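Local coordinates for outer membrane protein OMP121 (Bacteroides thetaiotaomicron, PDB 5FQ8), which probably takes up nutrients across the outer membrane as a TonB-dependent transporter, a beta-barrel closed by a plug domain, and binds calcium and magnesium ions, at residues 817-822 / 905-910; 53-58 / 934-939. One frame throughout, in Å; residues are numbered along the deposited sequence.

Contact 1: residues 817-822 / 905-910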
loop_
_atom_site.group_PDB
_atom_site.type_symbol
_atom_site.label_atom_id
_atom_site.label_comp_id
_atom_site.label_asym_id
_atom_site.label_seq_id
_atom_site.Cartn_x
_atom_site.Cartn_y
_atom_site.Cartn_z
ATOM N N LEU B 817 -31.806 -8.495 44.098
ATOM C CA LEU B 817 -32.439 -8.298 42.804
ATOM C C LEU B 817 -32.368 -6.835 42.426
ATOM O O LEU B 817 -32.603 -5.959 43.255
ATOM C CB LEU B 817 -33.886 -8.755 42.793
ATOM C CG LEU B 817 -34.491 -8.820 41.405
ATOM C CD1 LEU B 817 -33.674 -9.754 40.596
ATOM C CD2 LEU B 817 -35.875 -9.343 41.503
ATOM N N GLY B 818 -32.029 -6.584 41.173
ATOM C CA GLY B 818 -31.939 -5.232 40.668
ATOM C C GLY B 818 -32.599 -5.118 39.318
ATOM O O GLY B 818 -32.408 -5.966 38.449
ATOM N N ILE B 819 -33.408 -4.085 39.141
ATOM C CA ILE B 819 -34.164 -3.893 37.916
ATOM C C ILE B 819 -34.067 -2.426 37.560
ATOM O O ILE B 819 -34.534 -1.575 38.322
ATOM C CB ILE B 819 -35.633 -4.306 38.068
ATOM C CG1 ILE B 819 -35.717 -5.772 38.445
ATOM C CG2 ILE B 819 -36.338 -4.125 36.775
ATOM C CD1 ILE B 819 -37.104 -6.309 38.443
ATOM N N ASP B 820 -33.455 -2.122 36.422
ATOM C CA ASP B 820 -33.287 -0.744 35.996
ATOM C C ASP B 820 -33.961 -0.519 34.651
ATOM O O ASP B 820 -33.862 -1.353 33.748
ATOM C CB ASP B 820 -31.815 -0.387 35.933
ATOM C CG ASP B 820 -31.105 -0.748 37.184
ATOM O OD1 ASP B 820 -30.878 -1.949 37.392
ATOM O OD2 ASP B 820 -30.793 0.164 37.968
ATOM N N PHE B 821 -34.653 0.602 34.529
ATOM C CA PHE B 821 -35.325 0.982 33.302
ATOM C C PHE B 821 -34.699 2.257 32.799
ATOM O O PHE B 821 -34.466 3.179 33.576
ATOM C CB PHE B 821 -36.823 1.179 33.521
ATOM C CG PHE B 821 -37.565 -0.090 33.671
ATOM C CD1 PHE B 821 -37.652 -0.701 34.886
ATOM C CD2 PHE B 821 -38.147 -0.686 32.592
ATOM C CE1 PHE B 821 -38.315 -1.874 35.023
ATOM C CE2 PHE B 821 -38.811 -1.856 32.725
ATOM C CZ PHE B 821 -38.898 -2.454 33.939
ATOM N N ASP B 822 -34.408 2.291 31.510
ATOM C CA ASP B 822 -33.880 3.475 30.854
ATOM C C ASP B 822 -35.013 4.091 30.067
ATOM O O ASP B 822 -35.719 3.386 29.344
ATOM C CB ASP B 822 -32.715 3.130 29.932
ATOM C CG ASP B 822 -31.717 4.247 29.817
ATOM O OD1 ASP B 822 -32.120 5.421 29.921
ATOM O OD2 ASP B 822 -30.524 3.946 29.629
ATOM N N VAL B 905 -38.272 3.233 25.903
ATOM C CA VAL B 905 -38.170 2.744 27.272
ATOM C C VAL B 905 -37.467 1.404 27.198
ATOM O O VAL B 905 -37.813 0.568 26.362
ATOM C CB VAL B 905 -39.533 2.584 27.977
ATOM C CG1 VAL B 905 -39.311 2.082 29.365
ATOM C CG2 VAL B 905 -40.302 3.891 28.032
ATOM N N LYS B 906 -36.488 1.193 28.066
ATOM C CA LYS B 906 -35.690 -0.019 27.991
ATOM C C LYS B 906 -35.558 -0.689 29.349
ATOM O O LYS B 906 -35.207 -0.040 30.337
ATOM C CB LYS B 906 -34.309 0.288 27.423
ATOM C CG LYS B 906 -33.794 -0.788 26.523
ATOM C CD LYS B 906 -32.449 -0.435 25.972
ATOM C CE LYS B 906 -32.549 0.178 24.617
ATOM N NZ LYS B 906 -31.199 0.539 24.162
ATOM N N LEU B 907 -35.840 -1.987 29.392
ATOM C CA LEU B 907 -35.366 -2.824 30.483
ATOM C C LEU B 907 -33.853 -2.958 30.358
ATOM O O LEU B 907 -33.344 -3.893 29.734
ATOM C CB LEU B 907 -36.054 -4.185 30.459
ATOM C CG LEU B 907 -35.718 -5.098 31.640
ATOM C CD1 LEU B 907 -35.778 -4.348 32.947
ATOM C CD2 LEU B 907 -36.640 -6.285 31.688
ATOM N N ARG B 908 -33.131 -2.006 30.941
ATOM C CA ARG B 908 -31.687 -1.920 30.756
ATOM C C ARG B 908 -30.980 -3.156 31.294
ATOM O O ARG B 908 -30.258 -3.832 30.564
ATOM C CB ARG B 908 -31.177 -0.659 31.440
ATOM C CG ARG B 908 -29.763 -0.276 31.115
ATOM C CD ARG B 908 -29.714 0.745 30.007
ATOM N NE ARG B 908 -29.471 0.091 28.738
ATOM C CZ ARG B 908 -29.411 0.707 27.576
ATOM N NH1 ARG B 908 -29.577 2.010 27.506
ATOM N NH2 ARG B 908 -29.196 -0.000 26.489
ATOM N N SER B 909 -31.188 -3.478 32.572
ATOM C CA SER B 909 -30.510 -4.605 33.203
ATOM C C SER B 909 -31.377 -5.233 34.279
ATOM O O SER B 909 -32.200 -4.566 34.906
ATOM C CB SER B 909 -29.194 -4.169 33.829
ATOM O OG SER B 909 -29.431 -3.233 34.859
ATOM N N VAL B 910 -31.164 -6.525 34.503
ATOM C CA VAL B 910 -31.723 -7.243 35.649
ATOM C C VAL B 910 -30.650 -8.171 36.206
ATOM O O VAL B 910 -30.118 -9.012 35.478
ATOM C CB VAL B 910 -32.977 -8.047 35.268
ATOM C CG1 VAL B 910 -33.426 -8.889 36.436
ATOM C CG2 VAL B 910 -34.079 -7.132 34.841
#

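Contact 2: residues 53-58 / 934-939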
loop_
_atom_site.group_PDB
_atom_site.type_symbol
_atom_site.label_atom_id
_atom_site.label_comp_id
_atom_site.label_asym_id
_atom_site.label_seq_id
_atom_site.Cartn_x
_atom_site.Cartn_y
_atom_site.Cartn_z
ATOM N N ALA B 53 -19.627 -3.601 38.536
ATOM C CA ALA B 53 -19.220 -4.914 38.079
ATOM C C ALA B 53 -20.312 -5.959 38.127
ATOM O O ALA B 53 -20.198 -6.975 37.440
ATOM C CB ALA B 53 -18.034 -5.405 38.904
ATOM N N GLU B 54 -21.363 -5.755 38.920
ATOM C CA GLU B 54 -22.372 -6.797 39.059
ATOM C C GLU B 54 -22.961 -7.190 37.717
ATOM O O GLU B 54 -23.354 -8.344 37.524
ATOM C CB GLU B 54 -23.477 -6.342 40.002
ATOM C CG GLU B 54 -24.162 -5.049 39.585
ATOM C CD GLU B 54 -25.472 -4.797 40.315
ATOM O OE1 GLU B 54 -25.802 -5.582 41.227
ATOM O OE2 GLU B 54 -26.169 -3.816 39.965
ATOM N N SER B 55 -22.992 -6.252 36.768
ATOM C CA SER B 55 -23.612 -6.497 35.478
ATOM C C SER B 55 -22.773 -7.399 34.587
ATOM O O SER B 55 -23.311 -7.977 33.637
ATOM C CB SER B 55 -23.886 -5.166 34.786
ATOM O OG SER B 55 -24.829 -5.332 33.746
ATOM N N ARG B 56 -21.479 -7.540 34.881
ATOM C CA ARG B 56 -20.543 -8.396 34.143
ATOM C C ARG B 56 -20.446 -8.006 32.680
ATOM O O ARG B 56 -20.111 -8.825 31.822
ATOM C CB ARG B 56 -20.896 -9.884 34.260
ATOM C CG ARG B 56 -20.864 -10.440 35.666
ATOM C CD ARG B 56 -19.666 -9.938 36.442
ATOM N NE ARG B 56 -18.421 -10.556 36.020
ATOM C CZ ARG B 56 -17.236 -10.200 36.485
ATOM N NH1 ARG B 56 -17.145 -9.233 37.373
ATOM N NH2 ARG B 56 -16.144 -10.797 36.055
ATOM N N THR B 57 -20.745 -6.763 32.368
ATOM C CA THR B 57 -20.431 -6.269 31.047
ATOM C C THR B 57 -18.923 -6.159 30.908
ATOM O O THR B 57 -18.210 -5.926 31.886
ATOM C CB THR B 57 -21.079 -4.918 30.845
ATOM O OG1 THR B 57 -20.424 -3.962 31.684
ATOM C CG2 THR B 57 -22.532 -4.997 31.228
ATOM N N SER B 58 -18.429 -6.331 29.679
ATOM C CA SER B 58 -16.998 -6.227 29.407
ATOM C C SER B 58 -16.454 -4.846 29.688
ATOM O O SER B 58 -15.238 -4.663 29.714
ATOM C CB SER B 58 -16.716 -6.557 27.955
ATOM O OG SER B 58 -16.978 -5.424 27.163
ATOM N N TYR B 934 -27.891 -12.753 35.313
ATOM C CA TYR B 934 -28.137 -11.388 34.893
ATOM C C TYR B 934 -28.648 -11.378 33.467
ATOM O O TYR B 934 -28.625 -12.388 32.764
ATOM C CB TYR B 934 -26.889 -10.524 35.029
ATOM C CG TYR B 934 -25.734 -10.987 34.189
ATOM C CD1 TYR B 934 -25.023 -12.134 34.519
ATOM C CD2 TYR B 934 -25.340 -10.270 33.085
ATOM C CE1 TYR B 934 -23.968 -12.555 33.764
ATOM C CE2 TYR B 934 -24.288 -10.679 32.332
ATOM C CZ TYR B 934 -23.598 -11.824 32.666
ATOM O OH TYR B 934 -22.532 -12.229 31.887
ATOM N N GLY B 935 -29.134 -10.211 33.064
ATOM C CA GLY B 935 -29.600 -9.953 31.719
ATOM C C GLY B 935 -29.531 -8.472 31.430
ATOM O O GLY B 935 -29.894 -7.661 32.280
ATOM N N ASN B 936 -29.049 -8.088 30.262
ATOM C CA ASN B 936 -28.951 -6.682 29.920
ATOM C C ASN B 936 -29.556 -6.441 28.549
ATOM O O ASN B 936 -29.612 -7.347 27.715
ATOM C CB ASN B 936 -27.509 -6.224 29.961
ATOM C CG ASN B 936 -26.897 -6.416 31.313
ATOM O OD1 ASN B 936 -27.578 -6.327 32.323
ATOM N ND2 ASN B 936 -25.611 -6.703 31.347
ATOM N N ASN B 937 -30.009 -5.207 28.325
ATOM C CA ASN B 937 -30.636 -4.818 27.067
ATOM C C ASN B 937 -31.718 -5.839 26.711
ATOM O O ASN B 937 -31.684 -6.486 25.667
ATOM C CB ASN B 937 -29.572 -4.694 25.970
ATOM C CG ASN B 937 -30.054 -3.925 24.737
ATOM O OD1 ASN B 937 -30.702 -2.886 24.830
ATOM N ND2 ASN B 937 -29.714 -4.438 23.572
ATOM N N LEU B 938 -32.668 -5.999 27.632
ATOM C CA LEU B 938 -33.557 -7.150 27.607
ATOM C C LEU B 938 -34.815 -6.922 26.795
ATOM O O LEU B 938 -35.287 -7.839 26.124
ATOM C CB LEU B 938 -33.930 -7.550 29.030
ATOM C CG LEU B 938 -32.896 -8.413 29.739
ATOM C CD1 LEU B 938 -33.433 -8.904 31.050
ATOM C CD2 LEU B 938 -32.526 -9.574 28.845
ATOM N N PHE B 939 -35.375 -5.725 26.835
ATOM C CA PHE B 939 -36.590 -5.459 26.084
ATOM C C PHE B 939 -36.655 -3.967 25.833
ATOM O O PHE B 939 -36.300 -3.182 26.706
ATOM C CB PHE B 939 -37.814 -5.950 26.859
ATOM C CG PHE B 939 -39.003 -6.211 26.010
ATOM C CD1 PHE B 939 -39.816 -5.167 25.596
ATOM C CD2 PHE B 939 -39.322 -7.499 25.630
ATOM C CE1 PHE B 939 -40.928 -5.394 24.812
ATOM C CE2 PHE B 939 -40.434 -7.743 24.844
ATOM C CZ PHE B 939 -41.243 -6.684 24.434
#

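Contact 1: residues 817-822 / 905-910
Over one face of the Phe821 ring sits Leu907 CD1, a CH-pi contact 4.0 Å from the ring centroid and displaced toward the rim. The guanidinium of Arg908 has Lys906 CD over one face, while Asp822 OD2 lies at its edge, in plane. Arg908 NH1 holds Asp822 OD2 at 3.0 Å in a salt bridge; the donor comes from above the carboxylate, whose plane stands 75° from the guanidinium. The Arg908 chain, bent at chi2 and chi3, runs alongside Asp822. Arg824 gives OD2 a second cationic partner, and Glu952 pairs with both Arg908 NH2 and Lys906 NZ, so the buried charges would largely offset one another.

The backbones are neighbouring antiparallel strands of the transmembrane beta-barrel of a TonB-dependent receptor, and a beta bulge interrupts their pairing. At one end Asp822 N gives a bond to Lys906 O at 2.7 Å and Asp822 O accepts one from Lys906 N. Past the bulge, Asp820 N meets Ser909 O almost straight, at 171°. Between them Leu907 centres an inverse gamma turn, and the bond from Arg908 N to Asp820 O is weak.

Asp820, Asp822, Lys906 and Ser909 turn to the barrel interior, where the plug loop at Ala65 touches Asp822 and Arg908; a long arginine here spans from Asp822 to Glu952. Ile819, Phe821, Leu907 and Val910 point to the other face, where a bound detergent near Val910 fits a lipid-facing surface. The branched Leu907 suits it: CG anti to the backbone N (chi1 -175°) brings CD1 over Phe821 and to 3.9 Å from Ile819 CG2, while Ile819 lies beside Val910.

Contact 2: residues 53-58 / 934-939
Tyr934 holds CG in the crowded position between its backbone N and carbonyl carbon (chi1 61°), which sends the ring across to the 53-58 segment. Arg56 sets CG anti to its own carbonyl carbon (chi1 -61°), and its chain then bends at chi2 and chi3, so that the aliphatic part passes the ring while the guanidinium leads away to a salt bridge with Asp136. Arg56 CB makes an off-centre CH-pi contact, 4.1 Å from the centroid of the Tyr934 ring, and CG lies over the same face near the rim. Ser55 O approaches the ring obliquely, 3.1 Å from Tyr934 CD2.

This is where the plug meets the inner wall of the barrel in a TonB-dependent receptor: Arg56, following helix 49-54, is the first residue to leave helical geometry, with positive phi, while its N still bonds to Ala53 O at 2.9 Å. Tyr934 and Asn936 stand two apart on a barrel strand, both directed at the plug. Tyrosine suits its place by offering a broad ring to the arginine methylenes and a hydroxyl bonded to Gln184 on another barrel strand. A leucine at Tyr934 would lose the flat face under Arg56 and the bond to Gln184, and would probably loosen the fit between plug and wall.

Ser55 OG, anti to its backbone N (chi1 -162°), comes close to the end of the Asn936 side chain, a small polar group meeting another in a buried setting. Thr57 CG2 packs against the end of the Asn936 side chain, the two side chains crossing at about a right angle, while Thr57 OG1 bonds instead to Asp59 O.

Contact 1 joins two barrel strands; contact 2 sets the plug against the wall. Contact 1 lies on strand 899-915 and contact 2 on its neighbour 928-941, and their centres lie about 9 Å apart. Probable backbone hydrogen bonds connect them, from Asn937 N to Arg908 O at 2.6 Å and from Val910 N to Gly935 O at 2.8 Å. Contact 1 is partly buried, with a polar inner face and an apolar outer one, and depends on ladder bonds and paired charges. Contact 2 is buried and much smaller, 189 against 520 Å², and relies on a ring, an arginine chain and small polar groups. Ser909 packs on Asn936, so the polar side of contact 1 runs on into contact 2.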